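Local coordinates for protein transcriptional repressor, TetR family (PDB 3ANP) that probably represses genes of fatty acid degradation as a DNA-binding TetR-family dimer and binds lauroyl-CoA, at residues E84-L89 with E134-L139; L128-A133 with S150-G155; R156-L161 with K184-L189. All blocks are in the same frame, centred on the assembly; numbering follows the deposited sequence.

Interaction 1. Residues E84-L89 with E134-L139; sequences EVLRHL and EILKPL
L86 and I135 mark the closest pass of two nearly antiparallel helical segments, 84-89 and 134-139, with 6.9 Å between the CA of L86 and the CA of I135. The segment axes approach to 10.2 Å at an angle of 162°, a spacing set by full-sized aliphatic side chains. P138, with no N-H to offer the turn before it, kinks the second helix.

I135 is the residue to follow. Its CG2, anti to the backbone N, pushes against L86, and the 3.4 Å from I135 CG2 to L86 CG is tighter than usual for two carbons. The two side chains run alongside in opposite senses, and I135 CD1 lies 3.8 Å from L86 CD2. That same CD1 lies 3.9 Å from V85 CG1 and 3.9 Å from L89 CD2, so one methyl is shared by three residues of the facing helix. L86 sends its other methyl to L136, L86 CD1 to L136 CD2 at 4.1 Å, the side chains crossing at about a right angle.

Helix 54-77 covers one side, with L75 and L76 against V85 and V72 against I135, while R73 forms a salt bridge with E134. L136 continues to L151 and M154 on helix 151-172, and to M193 of the second subunit.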
loop_
_atom_site.group_PDB
_atom_site.type_symbol
_atom_site.label_atom_id
_atom_site.label_comp_id
_atom_site.label_asym_id
_atom_site.label_seq_id
_atom_site.Cartn_x
_atom_site.Cartn_y
_atom_site.Cartn_z
ATOM N N GLU A 84 19.444 -4.250 13.530
ATOM C CA GLU A 84 20.116 -5.053 12.507
ATOM C C GLU A 84 19.225 -6.216 12.085
ATOM O O GLU A 84 19.290 -6.669 10.944
ATOM C CB GLU A 84 21.465 -5.586 13.007
ATOM C CG GLU A 84 22.647 -4.705 12.607
ATOM C CD GLU A 84 22.725 -4.477 11.097
ATOM O OE1 GLU A 84 22.766 -5.468 10.330
ATOM O OE2 GLU A 84 22.749 -3.302 10.675
ATOM N N VAL A 85 18.395 -6.709 12.998
ATOM C CA VAL A 85 17.509 -7.809 12.629
ATOM C C VAL A 85 16.456 -7.264 11.671
ATOM O O VAL A 85 16.033 -7.952 10.746
ATOM C CB VAL A 85 16.827 -8.445 13.847
ATOM C CG1 VAL A 85 15.858 -9.549 13.368
ATOM C CG2 VAL A 85 17.883 -9.064 14.755
ATOM N N LEU A 86 16.027 -6.028 11.906
ATOM C CA LEU A 86 15.054 -5.374 11.029
ATOM C C LEU A 86 15.632 -5.203 9.628
ATOM O O LEU A 86 14.975 -5.529 8.641
ATOM C CB LEU A 86 14.686 -3.999 11.561
ATOM C CG LEU A 86 13.613 -3.938 12.634
ATOM C CD1 LEU A 86 13.477 -2.498 13.115
ATOM C CD2 LEU A 86 12.298 -4.449 12.064
ATOM N N ARG A 87 16.847 -4.662 9.545
ATOM C CA ARG A 87 17.502 -4.463 8.250
ATOM C C ARG A 87 17.648 -5.797 7.534
ATOM O O ARG A 87 17.455 -5.886 6.322
ATOM C CB ARG A 87 18.904 -3.854 8.409
ATOM C CG ARG A 87 18.953 -2.418 8.884
ATOM C CD ARG A 87 20.282 -1.783 8.480
ATOM N NE ARG A 87 20.417 -0.420 8.979
ATOM C CZ ARG A 87 20.715 -0.109 10.238
ATOM N NH1 ARG A 87 20.913 -1.071 11.130
ATOM N NH2 ARG A 87 20.813 1.163 10.606
ATOM N N HIS A 88 18.015 -6.828 8.288
ATOM C CA HIS A 88 18.179 -8.160 7.716
ATOM C C HIS A 88 16.855 -8.677 7.153
ATOM O O HIS A 88 16.793 -9.194 6.031
ATOM C CB HIS A 88 18.674 -9.133 8.786
ATOM C CG HIS A 88 18.722 -10.556 8.331
ATOM N ND1 HIS A 88 19.725 -11.043 7.520
ATOM C CD2 HIS A 88 17.881 -11.593 8.555
ATOM C CE1 HIS A 88 19.500 -12.320 7.267
ATOM N NE2 HIS A 88 18.387 -12.678 7.882
ATOM N N LEU A 89 15.793 -8.542 7.940
ATOM C CA LEU A 89 14.486 -9.017 7.511
ATOM C C LEU A 89 14.071 -8.418 6.175
ATOM O O LEU A 89 13.596 -9.126 5.286
ATOM C CB LEU A 89 13.433 -8.693 8.572
ATOM C CG LEU A 89 11.969 -8.976 8.211
ATOM C CD1 LEU A 89 11.760 -10.442 7.914
ATOM C CD2 LEU A 89 11.093 -8.546 9.377
ATOM N N GLU A 134 7.404 -7.774 16.878
ATOM C CA GLU A 134 8.231 -8.564 17.795
ATOM C C GLU A 134 9.660 -8.015 17.830
ATOM O O GLU A 134 10.332 -8.084 18.854
ATOM C CB GLU A 134 8.280 -10.046 17.377
ATOM C CG GLU A 134 7.005 -10.859 17.652
ATOM C CD GLU A 134 7.126 -12.310 17.181
ATOM O OE1 GLU A 134 8.232 -12.886 17.274
ATOM O OE2 GLU A 134 6.115 -12.880 16.726
ATOM N N ILE A 135 10.134 -7.480 16.711
ATOM C CA ILE A 135 11.486 -6.932 16.676
ATOM C C ILE A 135 11.512 -5.570 17.382
ATOM O O ILE A 135 12.488 -5.216 18.047
ATOM C CB ILE A 135 11.981 -6.791 15.220
ATOM C CG1 ILE A 135 12.021 -8.179 14.556
ATOM C CG2 ILE A 135 13.358 -6.158 15.197
ATOM C CD1 ILE A 135 12.254 -8.156 13.068
ATOM N N LEU A 136 10.435 -4.810 17.247
ATOM C CA LEU A 136 10.356 -3.497 17.889
ATOM C C LEU A 136 10.270 -3.612 19.407
ATOM O O LEU A 136 10.758 -2.738 20.126
ATOM C CB LEU A 136 9.130 -2.720 17.386
ATOM C CG LEU A 136 9.039 -2.479 15.882
ATOM C CD1 LEU A 136 7.719 -1.783 15.560
ATOM C CD2 LEU A 136 10.231 -1.658 15.428
ATOM N N LYS A 137 9.661 -4.693 19.895
ATOM C CA LYS A 137 9.488 -4.898 21.334
ATOM C C LYS A 137 10.743 -4.633 22.185
ATOM O O LYS A 137 10.703 -3.839 23.134
ATOM C CB LYS A 137 8.959 -6.316 21.601
ATOM C CG LYS A 137 8.661 -6.620 23.062
ATOM C CD LYS A 137 7.824 -7.902 23.161
ATOM C CE LYS A 137 7.401 -8.207 24.591
ATOM N NZ LYS A 137 8.555 -8.580 25.460
ATOM N N PRO A 138 11.861 -5.308 21.876
ATOM C CA PRO A 138 13.111 -5.127 22.620
ATOM C C PRO A 138 13.555 -3.657 22.593
ATOM O O PRO A 138 14.163 -3.166 23.551
ATOM C CB PRO A 138 14.098 -6.020 21.872
ATOM C CG PRO A 138 13.244 -7.035 21.232
ATOM C CD PRO A 138 12.044 -6.267 20.776
ATOM N N LEU A 139 13.269 -2.965 21.489
ATOM C CA LEU A 139 13.630 -1.555 21.389
ATOM C C LEU A 139 12.793 -0.742 22.372
ATOM O O LEU A 139 13.305 0.182 23.016
ATOM C CB LEU A 139 13.431 -1.036 19.958
ATOM C CG LEU A 139 14.404 -1.571 18.891
ATOM C CD1 LEU A 139 13.977 -1.066 17.523
ATOM C CD2 LEU A 139 15.838 -1.132 19.190
#

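Interaction 2. Residues L128-A133 with S150-G155; sequences LGDLIA and SLERMG
G129 and G155 meet in a glycine-to-glycine helix crossing, at the start of helix 128-142 and in the first turns of helix 151-172. The segment axes come within 7.5 Å at an angle of 121°, and the CA atoms of G129 and G155 are only 4.4 Å apart. The backbones touch directly. G129 CA points a C-H at G155 O over 3.4 Å, and G155 CA returns the contact to G129 O at 3.5 Å, a reciprocal pair of CA-H...O contacts. The closeness depends on the absence of a side chain at G155, where a CB would fall 2.3 Å from G129 O.

The residues one turn on complete the fit. I132 lays CG2, anti to its backbone N, against G155 CA, while A133 CB rests 3.5 Å from L151 O and also touches L151 CB. Toward solvent the chemistry changes: D130 and E152 meet obliquely, D130 OD1 lying 4.2 Å from E152 CG. Their carboxylate planes are 56° apart, with D130 OD1 5.8 Å from E152 OE2, near enough that the like charges probably repel mildly. S150 is the N-cap of the second helix, its OG accepting from R153 N.

R153 forms salt bridges with E180 and E181 of the second subunit, and L128 touches the bound acyl-CoA. The G-x-x-x-A spacing of G129 and A133 puts two small residues on one helix face, the small-xxx-small pattern typical of tightly crossing helices.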
loop_
_atom_site.group_PDB
_atom_site.type_symbol
_atom_site.label_atom_id
_atom_site.label_comp_id
_atom_site.label_asym_id
_atom_site.label_seq_id
_atom_site.Cartn_x
_atom_site.Cartn_y
_atom_site.Cartn_z
ATOM N N LEU A 128 2.713 -9.962 8.588
ATOM C CA LEU A 128 4.073 -9.432 8.671
ATOM C C LEU A 128 4.150 -8.314 9.718
ATOM O O LEU A 128 5.157 -8.174 10.422
ATOM C CB LEU A 128 4.496 -8.885 7.306
ATOM C CG LEU A 128 5.860 -8.184 7.225
ATOM C CD1 LEU A 128 6.966 -9.143 7.718
ATOM C CD2 LEU A 128 6.099 -7.730 5.775
ATOM N N GLY A 129 3.089 -7.518 9.816
ATOM C CA GLY A 129 3.069 -6.436 10.792
ATOM C C GLY A 129 3.396 -6.907 12.201
ATOM O O GLY A 129 4.187 -6.276 12.917
ATOM N N ASP A 130 2.786 -8.019 12.604
ATOM C CA ASP A 130 3.014 -8.576 13.929
ATOM C C ASP A 130 4.439 -9.116 14.104
ATOM O O ASP A 130 5.006 -9.020 15.194
ATOM C CB ASP A 130 1.977 -9.665 14.245
ATOM C CG ASP A 130 0.566 -9.105 14.404
ATOM O OD1 ASP A 130 0.411 -7.897 14.691
ATOM O OD2 ASP A 130 -0.397 -9.880 14.250
ATOM N N LEU A 131 5.026 -9.683 13.048
ATOM C CA LEU A 131 6.413 -10.156 13.147
ATOM C C LEU A 131 7.331 -8.930 13.378
ATOM O O LEU A 131 8.258 -8.952 14.206
ATOM C CB LEU A 131 6.822 -10.891 11.852
ATOM C CG LEU A 131 8.308 -11.305 11.760
ATOM C CD1 LEU A 131 8.713 -12.051 13.024
ATOM C CD2 LEU A 131 8.545 -12.192 10.526
ATOM N N ILE A 132 7.078 -7.853 12.645
ATOM C CA ILE A 132 7.892 -6.641 12.825
ATOM C C ILE A 132 7.737 -6.130 14.264
ATOM O O ILE A 132 8.716 -5.724 14.904
ATOM C CB ILE A 132 7.471 -5.541 11.816
ATOM C CG1 ILE A 132 7.887 -5.966 10.402
ATOM C CG2 ILE A 132 8.114 -4.191 12.182
ATOM C CD1 ILE A 132 7.265 -5.132 9.305
ATOM N N ALA A 133 6.515 -6.182 14.787
ATOM C CA ALA A 133 6.275 -5.726 16.154
ATOM C C ALA A 133 7.135 -6.498 17.155
ATOM O O ALA A 133 7.549 -5.943 18.175
ATOM C CB ALA A 133 4.791 -5.868 16.515
ATOM N N SER A 150 1.105 1.841 19.569
ATOM C CA SER A 150 1.380 0.450 19.937
ATOM C C SER A 150 2.411 -0.170 19.006
ATOM O O SER A 150 2.632 0.311 17.900
ATOM C CB SER A 150 0.101 -0.394 19.897
ATOM O OG SER A 150 -0.293 -0.663 18.556
ATOM N N LEU A 151 3.039 -1.244 19.466
ATOM C CA LEU A 151 4.029 -1.939 18.665
ATOM C C LEU A 151 3.351 -2.497 17.423
ATOM O O LEU A 151 3.908 -2.468 16.330
ATOM C CB LEU A 151 4.619 -3.092 19.459
ATOM C CG LEU A 151 5.469 -2.702 20.661
ATOM C CD1 LEU A 151 5.779 -3.946 21.474
ATOM C CD2 LEU A 151 6.741 -2.007 20.171
ATOM N N GLU A 152 2.136 -3.001 17.603
ATOM C CA GLU A 152 1.395 -3.586 16.501
ATOM C C GLU A 152 1.031 -2.561 15.437
ATOM O O GLU A 152 1.049 -2.854 14.239
ATOM C CB GLU A 152 0.119 -4.264 17.021
ATOM C CG GLU A 152 0.337 -5.407 18.015
ATOM C CD GLU A 152 0.924 -4.957 19.354
ATOM O OE1 GLU A 152 0.518 -3.892 19.884
ATOM O OE2 GLU A 152 1.786 -5.683 19.884
ATOM N N ARG A 153 0.695 -1.352 15.863
ATOM C CA ARG A 153 0.318 -0.336 14.900
ATOM C C ARG A 153 1.526 0.141 14.074
ATOM O O ARG A 153 1.417 0.377 12.871
ATOM C CB ARG A 153 -0.349 0.836 15.617
ATOM C CG ARG A 153 -1.211 1.640 14.703
ATOM C CD ARG A 153 -2.168 2.547 15.459
ATOM N NE ARG A 153 -2.889 3.384 14.511
ATOM C CZ ARG A 153 -3.319 4.607 14.788
ATOM N NH1 ARG A 153 -3.106 5.132 15.993
ATOM N NH2 ARG A 153 -3.938 5.311 13.855
HETATM N N MSE A 154 2.674 0.282 14.718
HETATM C CA MSE A 154 3.874 0.706 14.003
HETATM C C MSE A 154 4.355 -0.435 13.107
HETATM O O MSE A 154 4.821 -0.208 11.991
HETATM C CB MSE A 154 4.953 1.124 15.006
HETATM C CG MSE A 154 4.488 2.324 15.842
HETATM SE SE MSE A 154 5.868 3.135 16.915
HETATM C CE MSE A 154 6.042 1.765 18.265
ATOM N N GLY A 155 4.229 -1.660 13.607
ATOM C CA GLY A 155 4.609 -2.828 12.829
ATOM C C GLY A 155 3.714 -2.924 11.598
ATOM O O GLY A 155 4.192 -3.200 10.500
#

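Interaction 3. Residues R156-L161 with K184-L189; sequences RTLADL and KNLRLL. With DCC (dodecyl-coa), chain E.
L158 carries much of the contact with L189, L186 and N185. Its CB lies 3.8 Å from L189 CD2. CG stands anti to the backbone N (chi1 -168°). From it CD1 packs between N185 O and L189 CD2, while CD2 comes 3.7 Å from L186 CD1. The segments are roughly antiparallel, at 151°, and L189 also reaches back to T157, L189 CD2 to T157 CG2 at 3.8 Å.

N185 lays its amide obliquely beside L161, with ND2 3.9 Å from L161 CB. Its OD1 accepts at 2.8 Å from K184 NZ, which also forms a salt bridge with E181, and ND2 bonds to S165 OG; a water also joins ND2 weakly to L158 O. A leucine in place of N185 would probably cost K184 NZ one of its acceptors and leave S165 OG without its amide partner.

In segment 156-161 of helix 151-172, R156 grips the ligand: NH1 donates to O12 of the CoA diphosphate at 2.8 Å and NH2 to the same oxygen at 3.2 Å, while CP9 lies over one face of the guanidinium, offset toward the rim.

L158 also meets F90 of helix 82-99 and I132 of helix 128-142. K184 NZ bonds to T157 OG1 of the second subunit, and L161 packs on L161 of that chain; as is usual in TetR-family dimers, helices 151-172 and 178-191 face their counterparts.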
loop_
_atom_site.group_PDB
_atom_site.type_symbol
_atom_site.label_atom_id
_atom_site.label_comp_id
_atom_site.label_asym_id
_atom_site.label_seq_id
_atom_site.Cartn_x
_atom_site.Cartn_y
_atom_site.Cartn_z
ATOM N N ARG A 156 2.417 -2.686 11.783
ATOM C CA ARG A 156 1.461 -2.732 10.671
ATOM C C ARG A 156 1.840 -1.718 9.597
ATOM O O ARG A 156 1.786 -2.008 8.409
ATOM C CB ARG A 156 0.036 -2.418 11.146
ATOM C CG ARG A 156 -1.004 -2.377 9.992
ATOM C CD ARG A 156 -2.457 -2.201 10.462
ATOM N NE ARG A 156 -2.943 -3.400 11.145
ATOM C CZ ARG A 156 -4.178 -3.549 11.618
ATOM N NH1 ARG A 156 -5.066 -2.572 11.484
ATOM N NH2 ARG A 156 -4.525 -4.678 12.232
ATOM N N THR A 157 2.207 -0.517 10.027
ATOM C CA THR A 157 2.588 0.542 9.107
ATOM C C THR A 157 3.800 0.170 8.261
ATOM O O THR A 157 3.811 0.386 7.040
ATOM C CB THR A 157 2.880 1.866 9.877
ATOM O OG1 THR A 157 1.680 2.320 10.522
ATOM C CG2 THR A 157 3.373 2.946 8.922
ATOM N N LEU A 158 4.822 -0.389 8.896
ATOM C CA LEU A 158 6.007 -0.755 8.155
ATOM C C LEU A 158 5.685 -1.893 7.197
ATOM O O LEU A 158 6.161 -1.896 6.059
ATOM C CB LEU A 158 7.147 -1.134 9.100
ATOM C CG LEU A 158 8.516 -1.252 8.418
ATOM C CD1 LEU A 158 8.789 -0.002 7.573
ATOM C CD2 LEU A 158 9.597 -1.442 9.477
ATOM N N ALA A 159 4.862 -2.846 7.630
ATOM C CA ALA A 159 4.476 -3.949 6.737
ATOM C C ALA A 159 3.638 -3.435 5.564
ATOM O O ALA A 159 3.732 -3.951 4.451
ATOM C CB ALA A 159 3.692 -5.015 7.506
ATOM N N ASP A 160 2.814 -2.417 5.798
ATOM C CA ASP A 160 1.995 -1.874 4.710
ATOM C C ASP A 160 2.906 -1.266 3.640
ATOM O O ASP A 160 2.647 -1.401 2.437
ATOM C CB ASP A 160 1.022 -0.802 5.228
ATOM C CG ASP A 160 -0.172 -1.396 5.968
ATOM O OD1 ASP A 160 -0.574 -2.544 5.670
ATOM O OD2 ASP A 160 -0.724 -0.701 6.834
ATOM N N LEU A 161 3.961 -0.587 4.084
ATOM C CA LEU A 161 4.923 0.020 3.162
ATOM C C LEU A 161 5.644 -1.056 2.368
ATOM O O LEU A 161 5.875 -0.880 1.177
ATOM C CB LEU A 161 5.975 0.852 3.901
ATOM C CG LEU A 161 5.579 2.281 4.255
ATOM C CD1 LEU A 161 6.790 3.009 4.824
ATOM C CD2 LEU A 161 5.088 2.993 3.007
ATOM N N LYS A 184 14.952 2.034 2.354
ATOM C CA LYS A 184 14.478 3.420 2.426
ATOM C C LYS A 184 13.240 3.491 3.325
ATOM O O LYS A 184 13.133 4.386 4.168
ATOM C CB LYS A 184 14.127 3.958 1.017
ATOM C CG LYS A 184 13.437 5.349 0.998
ATOM C CD LYS A 184 11.890 5.278 1.008
ATOM C CE LYS A 184 11.367 4.638 -0.287
ATOM N NZ LYS A 184 9.884 4.474 -0.341
ATOM N N ASN A 185 12.303 2.558 3.143
ATOM C CA ASN A 185 11.087 2.535 3.971
ATOM C C ASN A 185 11.446 2.362 5.434
ATOM O O ASN A 185 10.887 3.024 6.322
ATOM C CB ASN A 185 10.159 1.375 3.580
ATOM C CG ASN A 185 9.557 1.540 2.207
ATOM O OD1 ASN A 185 9.490 2.647 1.685
ATOM N ND2 ASN A 185 9.090 0.434 1.618
ATOM N N LEU A 186 12.359 1.433 5.689
ATOM C CA LEU A 186 12.794 1.160 7.042
ATOM C C LEU A 186 13.434 2.382 7.704
ATOM O O LEU A 186 13.041 2.775 8.797
ATOM C CB LEU A 186 13.783 0.002 7.041
ATOM C CG LEU A 186 14.365 -0.326 8.414
ATOM C CD1 LEU A 186 13.238 -0.745 9.362
ATOM C CD2 LEU A 186 15.392 -1.440 8.273
ATOM N N ARG A 187 14.428 2.969 7.046
ATOM C CA ARG A 187 15.112 4.140 7.585
ATOM C C ARG A 187 14.135 5.292 7.835
ATOM O O ARG A 187 14.167 5.935 8.887
ATOM C CB ARG A 187 16.188 4.620 6.606
ATOM C CG ARG A 187 17.182 3.556 6.180
ATOM C CD ARG A 187 18.329 3.429 7.154
ATOM N NE ARG A 187 18.986 4.713 7.380
ATOM C CZ ARG A 187 20.143 4.860 8.014
ATOM N NH1 ARG A 187 20.782 3.796 8.486
ATOM N NH2 ARG A 187 20.656 6.070 8.189
ATOM N N LEU A 188 13.283 5.577 6.858
ATOM C CA LEU A 188 12.340 6.675 7.022
ATOM C C LEU A 188 11.380 6.469 8.177
ATOM O O LEU A 188 11.200 7.378 8.994
ATOM C CB LEU A 188 11.554 6.936 5.730
ATOM C CG LEU A 188 12.327 7.649 4.619
ATOM C CD1 LEU A 188 11.369 8.006 3.490
ATOM C CD2 LEU A 188 12.976 8.926 5.174
ATOM N N LEU A 189 10.766 5.288 8.280
ATOM C CA LEU A 189 9.833 5.079 9.380
ATOM C C LEU A 189 10.540 4.908 10.721
ATOM O O LEU A 189 10.063 5.390 11.750
ATOM C CB LEU A 189 8.931 3.867 9.130
ATOM C CG LEU A 189 7.629 3.920 9.940
ATOM C CD1 LEU A 189 6.679 4.919 9.260
ATOM C CD2 LEU A 189 6.965 2.533 10.024
HETATM C C2 DCC E . -11.298 -7.177 19.418
HETATM C C4 DCC E . -9.330 -6.023 19.043
HETATM C C5 DCC E . -8.607 -7.183 19.283
HETATM C C6 DCC E . -9.303 -8.344 19.596
HETATM C C8 DCC E . -7.231 -5.596 18.828
HETATM C C10 DCC E . 5.078 -11.989 3.016
HETATM C C11 DCC E . 5.456 -13.023 1.954
HETATM C C12 DCC E . 6.629 -13.885 2.422
HETATM N N9 DCC E . -8.450 -5.065 18.766
HETATM N N7 DCC E . -7.319 -6.886 19.144
HETATM N N3 DCC E . -10.668 -6.055 19.119
HETATM N N1 DCC E . -10.642 -8.301 19.653
HETATM N N6 DCC E . -8.652 -9.479 19.832
HETATM C "C1'" DCC E . -8.768 -3.652 18.458
HETATM C "C2'" DCC E . -7.606 -2.963 17.747
HETATM O "O2'" DCC E . -6.562 -2.688 18.685
HETATM C "C3'" DCC E . -8.326 -1.665 17.388
HETATM O "O3'" DCC E . -8.392 -0.807 18.530
HETATM C "C4'" DCC E . -9.731 -2.158 17.033
HETATM O "O4'" DCC E . -9.792 -3.532 17.460
HETATM C "C5'" DCC E . -9.914 -2.059 15.517
HETATM O "O5'" DCC E . -8.877 -2.775 14.843
HETATM P P1 DCC E . -8.569 -2.499 13.287
HETATM O O11 DCC E . -8.538 -1.042 13.032
HETATM O O12 DCC E . -7.392 -3.310 12.903
HETATM O O6 DCC E . -9.864 -3.092 12.537
HETATM P P2 DCC E . -9.949 -4.641 12.112
HETATM O O21 DCC E . -11.424 -4.762 12.167
HETATM O O22 DCC E . -9.008 -5.180 13.118
HETATM O O7 DCC E . -9.389 -4.364 10.627
HETATM C CPA DCC E . -8.001 -4.480 10.308
HETATM C CPB DCC E . -7.831 -5.306 9.030
HETATM C CP8 DCC E . -8.830 -4.817 7.976
HETATM C CP7 DCC E . -8.080 -6.784 9.343
HETATM C CP9 DCC E . -6.405 -5.133 8.503
HETATM O OP3 DCC E . -8.536 -3.471 7.594
HETATM C CP6 DCC E . -8.791 -5.730 6.748
HETATM O OP2 DCC E . -9.469 -6.755 6.709
HETATM N NP2 DCC E . -7.981 -5.341 5.767
HETATM C CP5 DCC E . -7.844 -6.119 4.526
HETATM C CP4 DCC E . -6.454 -5.899 3.924
HETATM C CP3 DCC E . -6.229 -4.424 3.583
HETATM O OP1 DCC E . -6.456 -3.545 4.412
HETATM N NP1 DCC E . -5.771 -4.185 2.356
HETATM C CP2 DCC E . -5.518 -2.816 1.885
HETATM C CP1 DCC E . -4.257 -2.256 2.551
HETATM S S DCC E . -2.719 -3.072 1.985
HETATM P P3 DCC E . -8.137 0.770 18.339
HETATM O O31 DCC E . -6.756 1.165 18.699
HETATM O O32 DCC E . -8.491 1.106 16.805
HETATM O O33 DCC E . -9.248 1.502 19.245
HETATM C CA1 DCC E . -2.487 -4.326 3.185
HETATM C CA2 DCC E . -1.116 -4.996 3.299
HETATM O OA1 DCC E . -3.413 -4.669 3.919
HETATM C CA3 DCC E . -0.973 -5.727 4.635
HETATM C CA4 DCC E . 0.422 -6.330 4.817
HETATM C CA5 DCC E . 0.750 -7.380 3.753
HETATM C CA6 DCC E . 2.047 -8.108 4.120
HETATM C CA7 DCC E . 2.356 -9.227 3.123
HETATM C CA8 DCC E . 3.578 -10.033 3.567
HETATM C CA9 DCC E . 3.928 -11.104 2.530
HETATM O O HOH W 1 8.808 -1.827 4.070
#

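Interactions 1 and 3 are buried, leucine-rich pairings of roughly antiparallel helices, more widely spaced than the pair in interaction 2, which is closer, glycine-based and open to solvent at one edge. Helix 128-142 serves interactions 1 and 2, and helix 151-172 serves 2 and 3, making interaction 2 the bridge between the others: L151 packs on L136, and A159 on G129. L186 touches R87, joining interactions 1 and 3 directly. Chemistry follows place. Interaction 1, apolar across its interface, is backed by helix 54-77, whereas interaction 3 combines leucine packing with an asparagine amide, a lysine that reaches the second subunit and an arginine on the acyl-CoA.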